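Long-range contacts in beta-mannosidase (Trichoderma harzianum, PDB 4CVU), which probably hydrolyses terminal, non-reducing beta-D-mannose residues from beta-mannosides, as a retaining family 2 glycoside hydrolase: residues Phe53-His58 and Trp87-Lys92; Leu107-Leu112 and Leu152-Gly157; Asn130-Trp135 and Trp422-Tyr427. All blocks are in the same frame, centred on the assembly; numbering follows the deposited sequence.

Overall arrangement
Interactions 1 and 2 lie in the galactose-binding-like domain, their centres about 9 Å apart, and are joined by the pairing of strands 87-91 and 152-156: N of I154 lies 2.8 Å from O of Y89, a probable hydrogen bond. Interaction 1 sits where that sheet meets the start of helix 57-63, whereas interaction 2 crosses to the facing sheet. Interaction 3 lies about 15 Å from interaction 2 between centres, and a probable hydrogen bond, F109 N to W135 O at 2.7 Å, joins them. It links this domain to the (beta/alpha)8 barrel, which carries this family's active site. The glycan sugar touching segment 152-157 is the protein's own glycosylation and marks no substrate pocket.

Interaction 1 (Phe53-His58 and Trp87-Lys92); sequences FPSQAH and WTYTSK
A57 and Y89 meet where a helix begins against a strand, and W87 completes the group. The methyl carbon of A57 sits over one face of the W87 indole, offset toward the rim, with CB 3.7 Å from W87 CG. Against the five-membered ring this is a CH-pi contact: A57 CB is 4.0 Å from the ring centroid and 23° off the normal. Two residues further along the same strand, Y89 pushes its phenol oxygen up to the backbone: OH lies 3.0 Å from Q56 C and 3.1 Å from A57 N, both near the plane of the tyrosine ring. The angle to A57 N is too poor for a hydrogen bond, so this is close packing against a peptide group. S55 CB adds a looser touch, 3.8 Å from Y89 OH.

What holds the hydroxyl in place comes from the helix itself. Y89 OH is hydrogen-bonded to D60 OD2 and S55 OG to D60 OD1, so a single carboxylate grips both segments. S55 offers its oxygen with OG anti to the backbone N (chi1 -163°). Q56 occupies the N-cap position, and W87 NE1 is hydrogen-bonded to I82 O.

All of this is buried. Strand 87-91 runs in an antiparallel sheet between strands 38-41 and 152-156, and the side chains of W87 and Y89 both touch V40. The 53-58 segment is in turn sewn to the loop at V209 and P211 by backbone hydrogen bonds from A57 and S55, so the start of helix 57-63 lies against strand 87-91, an inner strand of its sheet.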
loop_
_atom_site.group_PDB
_atom_site.type_symbol
_atom_site.label_atom_id
_atom_site.label_comp_id
_atom_site.label_asym_id
_atom_site.label_seq_id
_atom_site.Cartn_x
_atom_site.Cartn_y
_atom_site.Cartn_z
ATOM N N PHE A 53 6.296 -12.029 -25.018
ATOM C CA PHE A 53 6.749 -11.282 -26.204
ATOM C C PHE A 53 5.483 -10.763 -26.862
ATOM O O PHE A 53 4.604 -11.556 -27.246
ATOM C CB PHE A 53 7.523 -12.223 -27.136
ATOM C CG PHE A 53 8.359 -11.535 -28.182
ATOM C CD1 PHE A 53 7.789 -10.659 -29.107
ATOM C CD2 PHE A 53 9.720 -11.841 -28.315
ATOM C CE1 PHE A 53 8.566 -10.056 -30.095
ATOM C CE2 PHE A 53 10.499 -11.244 -29.285
ATOM C CZ PHE A 53 9.918 -10.346 -30.184
ATOM N N PRO A 54 5.345 -9.448 -26.981
ATOM C CA PRO A 54 6.222 -8.359 -26.516
ATOM C C PRO A 54 6.166 -8.117 -24.982
ATOM O O PRO A 54 5.131 -8.290 -24.369
ATOM C CB PRO A 54 5.666 -7.129 -27.235
ATOM C CG PRO A 54 4.652 -7.605 -28.225
ATOM C CD PRO A 54 4.194 -8.953 -27.762
ATOM N N SER A 55 7.293 -7.729 -24.399
ATOM C CA SER A 55 7.373 -7.306 -23.010
ATOM C C SER A 55 8.680 -6.574 -22.699
ATOM O O SER A 55 9.498 -6.369 -23.562
ATOM C CB SER A 55 7.283 -8.518 -22.093
ATOM O OG SER A 55 6.980 -8.123 -20.769
ATOM N N GLN A 56 8.853 -6.217 -21.430
ATOM C CA GLN A 56 10.126 -5.802 -20.893
ATOM C C GLN A 56 10.338 -6.493 -19.552
ATOM O O GLN A 56 9.391 -6.876 -18.900
ATOM C CB GLN A 56 10.157 -4.290 -20.711
ATOM C CG GLN A 56 10.177 -3.497 -22.007
ATOM C CD GLN A 56 9.619 -2.076 -21.848
ATOM O OE1 GLN A 56 8.721 -1.855 -21.046
ATOM N NE2 GLN A 56 10.167 -1.105 -22.605
ATOM N N ALA A 57 11.585 -6.633 -19.133
ATOM C CA ALA A 57 11.936 -7.450 -17.985
ATOM C C ALA A 57 11.244 -7.059 -16.666
ATOM O O ALA A 57 10.805 -7.943 -15.930
ATOM C CB ALA A 57 13.462 -7.483 -17.810
ATOM N N HIS A 58 11.127 -5.754 -16.382
ATOM C CA HIS A 58 10.343 -5.302 -15.200
ATOM C C HIS A 58 8.954 -5.935 -15.184
ATOM O O HIS A 58 8.479 -6.399 -14.127
ATOM C CB HIS A 58 10.186 -3.800 -15.158
ATOM C CG HIS A 58 11.464 -3.078 -14.959
ATOM N ND1 HIS A 58 12.399 -2.943 -15.959
ATOM C CD2 HIS A 58 11.961 -2.438 -13.879
ATOM C CE1 HIS A 58 13.432 -2.267 -15.489
ATOM N NE2 HIS A 58 13.185 -1.951 -14.229
ATOM N N TRP A 87 19.445 -8.776 -19.292
ATOM C CA TRP A 87 18.323 -9.707 -19.257
ATOM C C TRP A 87 18.224 -10.406 -20.589
ATOM O O TRP A 87 18.235 -9.779 -21.617
ATOM C CB TRP A 87 16.993 -8.965 -18.933
ATOM C CG TRP A 87 17.062 -8.420 -17.570
ATOM C CD1 TRP A 87 17.579 -7.203 -17.211
ATOM C CD2 TRP A 87 16.734 -9.102 -16.362
ATOM N NE1 TRP A 87 17.558 -7.075 -15.850
ATOM C CE2 TRP A 87 17.046 -8.229 -15.300
ATOM C CE3 TRP A 87 16.192 -10.361 -16.074
ATOM C CZ2 TRP A 87 16.826 -8.565 -13.953
ATOM C CZ3 TRP A 87 15.951 -10.697 -14.752
ATOM C CH2 TRP A 87 16.268 -9.796 -13.699
ATOM N N THR A 88 18.078 -11.716 -20.569
ATOM C CA THR A 88 18.029 -12.464 -21.796
ATOM C C THR A 88 16.682 -13.138 -21.944
ATOM O O THR A 88 16.228 -13.863 -21.020
ATOM C CB THR A 88 19.195 -13.491 -21.868
ATOM O OG1 THR A 88 20.444 -12.787 -21.919
ATOM C CG2 THR A 88 19.064 -14.399 -23.073
ATOM N N TYR A 89 16.060 -12.893 -23.099
ATOM C CA TYR A 89 14.804 -13.551 -23.517
ATOM C C TYR A 89 15.148 -14.771 -24.380
ATOM O O TYR A 89 15.746 -14.630 -25.447
ATOM C CB TYR A 89 13.931 -12.561 -24.304
ATOM C CG TYR A 89 13.129 -11.621 -23.402
ATOM C CD1 TYR A 89 13.753 -10.612 -22.679
ATOM C CD2 TYR A 89 11.751 -11.758 -23.285
ATOM C CE1 TYR A 89 13.024 -9.783 -21.844
ATOM C CE2 TYR A 89 11.014 -10.922 -22.485
ATOM C CZ TYR A 89 11.642 -9.935 -21.750
ATOM O OH TYR A 89 10.870 -9.122 -20.910
ATOM N N THR A 90 14.776 -15.966 -23.928
ATOM C CA THR A 90 15.128 -17.206 -24.640
ATOM C C THR A 90 13.883 -18.007 -24.948
ATOM O O THR A 90 13.089 -18.262 -24.046
ATOM C CB THR A 90 16.044 -18.076 -23.765
ATOM O OG1 THR A 90 17.207 -17.316 -23.446
ATOM C CG2 THR A 90 16.443 -19.377 -24.485
ATOM N N SER A 91 13.737 -18.426 -26.210
ATOM C CA SER A 91 12.630 -19.312 -26.607
ATOM C C SER A 91 12.914 -20.767 -26.327
ATOM O O SER A 91 14.060 -21.168 -26.157
ATOM C CB SER A 91 12.306 -19.184 -28.104
ATOM O OG SER A 91 13.185 -19.963 -28.905
ATOM N N LYS A 92 11.849 -21.558 -26.304
ATOM C CA LYS A 92 11.966 -22.988 -26.412
ATOM C C LYS A 92 12.308 -23.267 -27.880
ATOM O O LYS A 92 12.075 -22.410 -28.746
ATOM C CB LYS A 92 10.656 -23.679 -26.056
ATOM C CG LYS A 92 10.195 -23.447 -24.638
ATOM C CD LYS A 92 11.182 -24.005 -23.627
ATOM C CE LYS A 92 10.485 -24.353 -22.325
ATOM N NZ LYS A 92 11.468 -24.845 -21.328
#

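Interaction 2 (Leu107-Leu112 and Leu152-Gly157); sequences LVFDGL and LSINFG. With NAG (2-acetamido-2-deoxy-beta-D-glucopyranose), chain C.
At the edge of the F109 ring, near its plane, stands L152 CD2, 4.3 Å from CZ. I154 comes to the same ring obliquely: F109 and I154 reach toward each other tip to tip, and CD1 of I154 ends 3.9 Å from CE1 of F109. The other phenyl ring, F156, is also met at its edge, where L112 CD2 lies 4.1 Å from CZ; the two side chains cross at about a right angle. At the N-terminal ends of both segments, L107 and L152 slide past each other in opposite directions, with CD1 of L107 3.9 Å from CD1 of L152. L152 carries its CG anti to the backbone N (chi1 174°), and from there its two methyls divide, CD1 going to L107 CD1 and CD2 to F109 CZ.

The interface is wholly apolar and buried, built from every second residue of strand 152-156. N155 looks the other way and serves a sugar of the protein's attached glycan instead. Its ND2 donates to NAG O7 at 2.8 Å, nearly straight at 168°, and its backbone O accepts from NAG O6 at 2.9 Å. The amide is fixed at its other end by N86 ND2 on OD1, and the sugar is also hydrogen-bonded to T117 OG1. CA of G157 also touches the ring oxygen, O5, at 3.2 Å.

Strand 103-109 belongs to the four-stranded antiparallel sheet, between 215-221 and 135-138, and strand 152-156 to the six-stranded one, between 87-91 and 116-120. The axes of the short run 107-109 and of 152-156 come within 11.6 Å at 39°, the face-to-face packing inside the beta-sandwich of the galactose-binding-like domain, with V118 touching both L107 and L152.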
loop_
_atom_site.group_PDB
_atom_site.type_symbol
_atom_site.label_atom_id
_atom_site.label_comp_id
_atom_site.label_asym_id
_atom_site.label_seq_id
_atom_site.Cartn_x
_atom_site.Cartn_y
_atom_site.Cartn_z
ATOM N N LEU A 107 14.288 -13.201 -39.487
ATOM C CA LEU A 107 13.754 -12.647 -38.240
ATOM C C LEU A 107 13.350 -11.213 -38.530
ATOM O O LEU A 107 14.146 -10.428 -39.049
ATOM C CB LEU A 107 14.806 -12.666 -37.128
ATOM C CG LEU A 107 15.427 -14.015 -36.775
ATOM C CD1 LEU A 107 16.483 -13.860 -35.693
ATOM C CD2 LEU A 107 14.355 -14.989 -36.339
ATOM N N VAL A 108 12.117 -10.868 -38.191
ATOM C CA VAL A 108 11.661 -9.486 -38.315
ATOM C C VAL A 108 11.220 -8.986 -36.946
ATOM O O VAL A 108 10.317 -9.550 -36.347
ATOM C CB VAL A 108 10.517 -9.333 -39.337
ATOM C CG1 VAL A 108 10.141 -7.866 -39.488
ATOM C CG2 VAL A 108 10.934 -9.893 -40.704
ATOM N N PHE A 109 11.871 -7.920 -36.486
ATOM C CA PHE A 109 11.623 -7.332 -35.161
ATOM C C PHE A 109 11.138 -5.903 -35.312
ATOM O O PHE A 109 11.875 -5.034 -35.783
ATOM C CB PHE A 109 12.905 -7.325 -34.324
ATOM C CG PHE A 109 13.439 -8.695 -33.991
ATOM C CD1 PHE A 109 12.755 -9.524 -33.112
ATOM C CD2 PHE A 109 14.647 -9.136 -34.517
ATOM C CE1 PHE A 109 13.235 -10.769 -32.767
ATOM C CE2 PHE A 109 15.145 -10.390 -34.181
ATOM C CZ PHE A 109 14.435 -11.211 -33.319
ATOM N N ASP A 110 9.893 -5.651 -34.943
ATOM C CA ASP A 110 9.360 -4.296 -35.055
ATOM C C ASP A 110 9.891 -3.366 -33.936
ATOM O O ASP A 110 9.826 -2.122 -34.068
ATOM C CB ASP A 110 7.833 -4.296 -35.081
ATOM C CG ASP A 110 7.269 -4.920 -36.339
ATOM O OD1 ASP A 110 8.030 -5.354 -37.238
ATOM O OD2 ASP A 110 6.047 -5.013 -36.422
ATOM N N GLY A 111 10.457 -3.950 -32.876
ATOM C CA GLY A 111 11.123 -3.129 -31.864
ATOM C C GLY A 111 11.821 -3.924 -30.778
ATOM O O GLY A 111 11.217 -4.813 -30.159
ATOM N N LEU A 112 13.101 -3.616 -30.561
ATOM C CA LEU A 112 13.874 -4.220 -29.503
ATOM C C LEU A 112 14.505 -3.088 -28.699
ATOM O O LEU A 112 15.064 -2.165 -29.259
ATOM C CB LEU A 112 14.957 -5.142 -30.054
ATOM C CG LEU A 112 14.480 -6.306 -30.926
ATOM C CD1 LEU A 112 15.675 -6.859 -31.658
ATOM C CD2 LEU A 112 13.772 -7.394 -30.106
ATOM N N LEU A 152 15.874 -19.279 -30.336
ATOM C CA LEU A 152 16.118 -17.853 -30.500
ATOM C C LEU A 152 16.322 -17.232 -29.133
ATOM O O LEU A 152 15.481 -17.406 -28.247
ATOM C CB LEU A 152 14.922 -17.195 -31.178
ATOM C CG LEU A 152 14.933 -15.673 -31.311
ATOM C CD1 LEU A 152 16.163 -15.164 -32.051
ATOM C CD2 LEU A 152 13.662 -15.261 -32.036
ATOM N N SER A 153 17.441 -16.533 -28.952
ATOM C CA SER A 153 17.691 -15.828 -27.722
ATOM C C SER A 153 18.105 -14.406 -28.024
ATOM O O SER A 153 18.775 -14.155 -29.035
ATOM C CB SER A 153 18.748 -16.522 -26.866
ATOM O OG SER A 153 20.043 -16.246 -27.339
ATOM N N ILE A 154 17.689 -13.495 -27.141
ATOM C CA ILE A 154 17.965 -12.075 -27.276
ATOM C C ILE A 154 18.509 -11.534 -25.956
ATOM O O ILE A 154 17.766 -11.337 -24.970
ATOM C CB ILE A 154 16.704 -11.286 -27.700
ATOM C CG1 ILE A 154 15.938 -12.035 -28.791
ATOM C CG2 ILE A 154 17.090 -9.898 -28.191
ATOM C CD1 ILE A 154 14.612 -11.411 -29.140
ATOM N N ASN A 155 19.805 -11.303 -25.914
ATOM C CA ASN A 155 20.463 -10.866 -24.689
ATOM C C ASN A 155 20.504 -9.344 -24.660
ATOM O O ASN A 155 21.233 -8.751 -25.429
ATOM C CB ASN A 155 21.862 -11.486 -24.619
ATOM C CG ASN A 155 22.614 -11.120 -23.355
ATOM O OD1 ASN A 155 22.139 -10.361 -22.531
ATOM N ND2 ASN A 155 23.810 -11.678 -23.206
ATOM N N PHE A 156 19.690 -8.735 -23.787
ATOM C CA PHE A 156 19.551 -7.275 -23.681
ATOM C C PHE A 156 20.526 -6.680 -22.668
ATOM O O PHE A 156 20.605 -7.142 -21.532
ATOM C CB PHE A 156 18.122 -6.874 -23.293
ATOM C CG PHE A 156 17.079 -7.184 -24.329
ATOM C CD1 PHE A 156 16.778 -6.276 -25.339
ATOM C CD2 PHE A 156 16.377 -8.386 -24.299
ATOM C CE1 PHE A 156 15.815 -6.567 -26.298
ATOM C CE2 PHE A 156 15.419 -8.675 -25.250
ATOM C CZ PHE A 156 15.133 -7.771 -26.249
ATOM N N GLY A 157 21.286 -5.661 -23.081
ATOM C CA GLY A 157 22.275 -5.039 -22.197
ATOM C C GLY A 157 21.693 -4.191 -21.090
ATOM O O GLY A 157 20.524 -3.799 -21.120
HETATM C C1 NAG C . 24.962 -7.698 -22.164
HETATM C C2 NAG C . 26.017 -8.775 -22.524
HETATM C C3 NAG C . 27.003 -8.233 -23.548
HETATM C C4 NAG C . 26.301 -7.573 -24.733
HETATM C C5 NAG C . 25.181 -6.607 -24.269
HETATM C C6 NAG C . 24.336 -6.076 -25.449
HETATM C C7 NAG C . 26.464 -10.383 -20.764
HETATM C C8 NAG C . 27.241 -10.782 -19.544
HETATM N N2 NAG C . 26.745 -9.217 -21.339
HETATM O O3 NAG C . 27.817 -9.309 -23.990
HETATM O O4 NAG C . 27.276 -6.846 -25.467
HETATM O O5 NAG C . 24.319 -7.238 -23.338
HETATM O O6 NAG C . 23.497 -7.080 -25.996
HETATM O O7 NAG C . 25.602 -11.122 -21.187
#

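Interaction 3 (Asn130-Trp135 and Trp422-Tyr427); sequences NQFRQW and WSSGTY
F132 and Y427 bring their loops together, with CA atoms 7.1 Å apart. Residues N130 to R133 form a type I beta turn whose third position is F132; its closing bond, R133 N to N130 O, is weak. The turn gains support from an Asx turn, in which N130 OD1 accepts from F132 N at 2.7 Å, and from W135 NE1, which donates back to N130 O. In the other segment the peptide between S423 and S424 is cis.

The tyrosine presents its edge to the face of the phenylalanine, a T-shaped stack with ring centroids 5.2 Å apart and planes at 83°. CE2 of Y427 does the touching, 3.5 Å from F132 CG. On the opposite face of the F132 ring lies CB of its neighbour Q131. T426 arrives obliquely: with OG1 anti to the backbone N (chi1 -159°), that oxygen is placed beside CD1 and CE1 of F132, only 3.3 Å from CE1. G425 O stands 4.0 Å from F132 CZ.

The 422-427 segment follows strand 418-421 and precedes helix 430-439, which makes it a beta-alpha loop at the C-terminal end of a barrel strand, the end where glycosidases with a (beta/alpha)8 barrel usually keep their active site. The 130-135 turn belongs to the galactose-binding-like domain, so the stack joins two domains. Helix 458-475 contacts both segments: E467 accepts from N130 ND2 through OE1 and is hydrogen-bonded to Y427 OH through OE2. N471 ND2, one helical turn later, is hydrogen-bonded to F132 O, while Q131 OE1 turns to the backbone N of E194.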
loop_
_atom_site.group_PDB
_atom_site.type_symbol
_atom_site.label_atom_id
_atom_site.label_comp_id
_atom_site.label_asym_id
_atom_site.label_seq_id
_atom_site.Cartn_x
_atom_site.Cartn_y
_atom_site.Cartn_z
ATOM N N ASN A 130 18.988 0.297 -31.529
ATOM C CA ASN A 130 18.030 1.392 -31.693
ATOM C C ASN A 130 16.634 0.933 -31.366
ATOM O O ASN A 130 16.053 0.102 -32.063
ATOM C CB ASN A 130 18.082 1.973 -33.121
ATOM C CG ASN A 130 17.413 3.346 -33.223
ATOM O OD1 ASN A 130 16.333 3.578 -32.661
ATOM N ND2 ASN A 130 18.028 4.251 -33.963
ATOM N N GLN A 131 16.081 1.491 -30.301
ATOM C CA GLN A 131 14.715 1.200 -29.910
ATOM C C GLN A 131 13.718 1.488 -31.027
ATOM O O GLN A 131 12.715 0.819 -31.128
ATOM C CB GLN A 131 14.338 2.058 -28.685
ATOM C CG GLN A 131 12.958 1.793 -28.146
ATOM C CD GLN A 131 12.600 2.562 -26.857
ATOM O OE1 GLN A 131 13.382 3.320 -26.271
ATOM N NE2 GLN A 131 11.372 2.400 -26.463
ATOM N N PHE A 132 13.997 2.516 -31.833
ATOM C CA PHE A 132 13.047 3.083 -32.779
ATOM C C PHE A 132 13.144 2.506 -34.217
ATOM O O PHE A 132 12.578 3.109 -35.142
ATOM C CB PHE A 132 13.267 4.609 -32.844
ATOM C CG PHE A 132 13.359 5.263 -31.495
ATOM C CD1 PHE A 132 12.408 5.004 -30.530
ATOM C CD2 PHE A 132 14.373 6.159 -31.215
ATOM C CE1 PHE A 132 12.500 5.606 -29.272
ATOM C CE2 PHE A 132 14.472 6.773 -29.965
ATOM C CZ PHE A 132 13.525 6.512 -29.000
ATOM N N ARG A 133 13.821 1.354 -34.385
ATOM C CA ARG A 133 14.031 0.720 -35.706
ATOM C C ARG A 133 13.464 -0.686 -35.808
ATOM O O ARG A 133 13.449 -1.439 -34.837
ATOM C CB ARG A 133 15.524 0.668 -36.079
ATOM C CG ARG A 133 16.066 2.002 -36.538
ATOM C CD ARG A 133 17.540 1.985 -36.818
ATOM N NE ARG A 133 17.898 1.400 -38.122
ATOM C CZ ARG A 133 19.144 1.217 -38.536
ATOM N NH1 ARG A 133 20.164 1.566 -37.759
ATOM N NH2 ARG A 133 19.384 0.680 -39.733
ATOM N N GLN A 134 13.003 -1.015 -37.021
ATOM C CA GLN A 134 12.624 -2.367 -37.373
ATOM C C GLN A 134 13.900 -3.060 -37.820
ATOM O O GLN A 134 14.614 -2.552 -38.714
ATOM C CB GLN A 134 11.632 -2.346 -38.528
ATOM C CG GLN A 134 11.165 -3.704 -39.033
ATOM C CD GLN A 134 10.132 -3.555 -40.137
ATOM O OE1 GLN A 134 10.376 -2.858 -41.128
ATOM N NE2 GLN A 134 8.985 -4.227 -39.992
ATOM N N TRP A 135 14.201 -4.199 -37.198
ATOM C CA TRP A 135 15.398 -4.949 -37.542
ATOM C C TRP A 135 14.993 -6.258 -38.197
ATOM O O TRP A 135 14.008 -6.870 -37.796
ATOM C CB TRP A 135 16.239 -5.224 -36.282
ATOM C CG TRP A 135 16.717 -3.981 -35.545
ATOM C CD1 TRP A 135 16.189 -3.457 -34.385
ATOM C CD2 TRP A 135 17.826 -3.133 -35.887
ATOM N NE1 TRP A 135 16.897 -2.344 -34.003
ATOM C CE2 TRP A 135 17.903 -2.122 -34.906
ATOM C CE3 TRP A 135 18.777 -3.140 -36.915
ATOM C CZ2 TRP A 135 18.873 -1.119 -34.942
ATOM C CZ3 TRP A 135 19.739 -2.143 -36.934
ATOM C CH2 TRP A 135 19.780 -1.150 -35.959
ATOM N N TRP A 422 5.112 14.794 -27.556
ATOM C CA TRP A 422 6.334 15.320 -27.008
ATOM C C TRP A 422 7.536 14.399 -27.192
ATOM O O TRP A 422 7.422 13.196 -27.020
ATOM C CB TRP A 422 6.091 15.566 -25.501
ATOM C CG TRP A 422 7.329 15.972 -24.738
ATOM C CD1 TRP A 422 7.842 17.241 -24.647
ATOM C CD2 TRP A 422 8.195 15.130 -23.987
ATOM N NE1 TRP A 422 8.965 17.237 -23.850
ATOM C CE2 TRP A 422 9.211 15.950 -23.447
ATOM C CE3 TRP A 422 8.234 13.749 -23.731
ATOM C CZ2 TRP A 422 10.256 15.436 -22.664
ATOM C CZ3 TRP A 422 9.252 13.242 -22.946
ATOM C CH2 TRP A 422 10.257 14.078 -22.429
ATOM N N SER A 423 8.692 14.967 -27.529
ATOM C CA SER A 423 9.954 14.186 -27.556
ATOM C C SER A 423 10.733 14.474 -26.273
ATOM O O SER A 423 10.829 15.637 -25.884
ATOM C CB SER A 423 10.792 14.525 -28.809
ATOM O OG SER A 423 11.083 15.938 -28.894
ATOM N N SER A 424 11.310 13.465 -25.608
ATOM C CA SER A 424 11.362 12.080 -26.026
ATOM C C SER A 424 10.930 11.147 -24.936
ATOM O O SER A 424 11.572 11.046 -23.875
ATOM C CB SER A 424 12.767 11.661 -26.510
ATOM O OG SER A 424 12.909 10.222 -26.618
ATOM N N GLY A 425 9.696 10.721 -25.167
ATOM C CA GLY A 425 9.221 9.341 -25.158
ATOM C C GLY A 425 9.559 8.712 -26.506
ATOM O O GLY A 425 10.736 8.389 -26.774
ATOM N N THR A 426 8.559 8.522 -27.351
ATOM C CA THR A 426 8.778 7.685 -28.509
ATOM C C THR A 426 7.924 7.955 -29.729
ATOM O O THR A 426 6.942 8.688 -29.628
ATOM C CB THR A 426 8.552 6.225 -28.077
ATOM O OG1 THR A 426 9.210 5.343 -29.001
ATOM C CG2 THR A 426 7.116 5.893 -28.017
ATOM N N TYR A 427 8.264 7.297 -30.858
ATOM C CA TYR A 427 7.390 7.256 -32.042
ATOM C C TYR A 427 6.222 6.344 -31.743
ATOM O O TYR A 427 6.415 5.179 -31.432
ATOM C CB TYR A 427 8.126 6.791 -33.342
ATOM C CG TYR A 427 9.396 7.551 -33.611
ATOM C CD1 TYR A 427 9.370 8.790 -34.232
ATOM C CD2 TYR A 427 10.621 7.063 -33.169
ATOM C CE1 TYR A 427 10.537 9.505 -34.447
ATOM C CE2 TYR A 427 11.793 7.760 -33.389
ATOM C CZ TYR A 427 11.741 8.992 -34.001
ATOM O OH TYR A 427 12.921 9.682 -34.168
#